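Local coordinates for B-129 (Sulfolobus virus 1, PDB 2WBT), which probably binds DNA through two C2H2-type zinc fingers and is essential for the function of this virus of a hyperthermophilic archaeon, at the interface of chains A and B. Residues are numbered along the deposited sequence; one frame, centred on the assembly and turned at random. Chains: chain A/B, B-129.

The interface of chains A and B. Residues chain A 48, 52; chain B 24-25, 28, 31.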
loop_
_atom_site.group_PDB
_atom_site.type_symbol
_atom_site.label_atom_id
_atom_site.label_comp_id
_atom_site.label_asym_id
_atom_site.label_seq_id
_atom_site.Cartn_x
_atom_site.Cartn_y
_atom_site.Cartn_z
ATOM N N LYS A 48 9.922 4.896 4.011
ATOM C CA LYS A 48 11.029 4.728 3.064
ATOM C C LYS A 48 10.517 4.505 1.639
ATOM O O LYS A 48 11.036 5.093 0.690
ATOM C CB LYS A 48 11.934 3.565 3.483
ATOM C CG LYS A 48 12.848 3.885 4.656
ATOM C CD LYS A 48 13.871 2.781 4.882
ATOM C CE LYS A 48 14.814 3.116 6.027
ATOM N NZ LYS A 48 16.085 2.344 5.945
ATOM N N HIS A 52 10.883 7.014 -1.746
ATOM C CA HIS A 52 11.465 6.576 -3.025
ATOM C C HIS A 52 10.466 6.550 -4.188
ATOM O O HIS A 52 10.870 6.610 -5.350
ATOM C CB HIS A 52 12.131 5.204 -2.871
ATOM C CG HIS A 52 13.467 5.259 -2.196
ATOM N ND1 HIS A 52 14.578 5.815 -2.792
ATOM C CD2 HIS A 52 13.870 4.830 -0.976
ATOM C CE1 HIS A 52 15.608 5.727 -1.969
ATOM N NE2 HIS A 52 15.205 5.132 -0.861
ATOM N N VAL B 24 15.304 7.068 9.227
ATOM C CA VAL B 24 15.571 6.972 7.792
ATOM C C VAL B 24 17.053 7.266 7.541
ATOM O O VAL B 24 17.706 7.894 8.376
ATOM C CB VAL B 24 14.650 7.954 7.005
ATOM C CG1 VAL B 24 15.444 8.865 6.086
ATOM C CG2 VAL B 24 13.579 7.186 6.237
ATOM N N THR B 25 17.584 6.815 6.406
ATOM C CA THR B 25 19.003 7.042 6.102
ATOM C C THR B 25 19.254 8.489 5.702
ATOM O O THR B 25 18.331 9.212 5.324
ATOM C CB THR B 25 19.552 6.126 4.984
ATOM O OG1 THR B 25 19.276 6.697 3.694
ATOM C CG2 THR B 25 18.953 4.722 5.068
ATOM N N GLU B 28 17.950 9.347 2.284
ATOM C CA GLU B 28 16.486 9.432 2.343
ATOM C C GLU B 28 15.980 10.661 3.110
ATOM O O GLU B 28 14.890 11.163 2.832
ATOM C CB GLU B 28 15.911 8.156 2.965
ATOM C CG GLU B 28 16.037 6.920 2.078
ATOM C CD GLU B 28 15.947 5.610 2.849
ATOM O OE1 GLU B 28 15.927 5.636 4.099
ATOM O OE2 GLU B 28 15.900 4.546 2.199
ATOM N N ARG B 31 16.548 13.553 0.736
ATOM C CA ARG B 31 15.526 13.262 -0.273
ATOM C C ARG B 31 14.149 13.686 0.226
ATOM O O ARG B 31 13.360 14.273 -0.517
ATOM C CB ARG B 31 15.496 11.766 -0.589
ATOM C CG ARG B 31 16.735 11.241 -1.303
ATOM C CD ARG B 31 16.726 11.559 -2.784
ATOM N NE ARG B 31 15.525 11.049 -3.441
ATOM C CZ ARG B 31 15.304 9.773 -3.754
ATOM N NH1 ARG B 31 16.205 8.830 -3.480
ATOM N NH2 ARG B 31 14.167 9.432 -4.349
#
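The imidazole of A:His52 meets the carboxylate of B:Glu28 along its edge, with OE2 lying close to the ring plane. A:His52 NE2 donates to B:Glu28 OE2 at 3.2 Å, and the bond is somewhat bent, 148° at the hydrogen. It uses the anti lone pair of OE2, on the side away from OE1. Ring and carboxylate stand nearly upright to one another, 74° between planes. The guanidinium of B:Arg31 is likewise turned steeply to the imidazole; its NH1 comes obliquely past the ND1-CE1 edge, well out of the ring plane and 3.5 Å from A:His52 ND1, a contact without a hydrogen bond. Bends at chi2 and chi3 fold the arginine chain round towards the ring.

The methylene chain of A:Lys48 starts above the plane of the B:Glu28 carboxylate, off to one side of CD, with A:Lys48 CG 4.0 Å from B:Glu28 CD. The extended lysine crosses the glutamate at about a right angle and slants down past the oxygen edge until its ammonium lies near the plane beside OE1, where A:Lys48 NZ forms a loose salt bridge with B:Glu28 OE1 at 3.8 Å. OE2 thus takes the histidine, while OE1 takes the backbone N of B:Thr25 and faces the lysine ammonium. B:Val24 CG2 touches A:Lys48 CG at 3.7 Å, the two side chains running past each other in opposite directions.

A:Lys48 and A:His52 project from helix 37-52, one turn apart, and so straddle a glutamate of helix 26-32. B:Thr25, whose methyl CG2 also borders the lysine ammonium, probably steadies the glutamate. The two form a capping box at the N-terminus of helix 26-32, with B:Thr25 just before the helix and B:Glu28 three residues on, the threonine hydroxyl OG1 accepting from the backbone N of B:Glu28. The patch occurs twice in the two-fold interface, which may represent a dimer in solution, although the structure alone does not establish this. In the other half of the box, the backbone N of B:Thr25 donates to OE1 of B:Glu28 at 3.1 Å, approaching 32° out of the carboxylate plane.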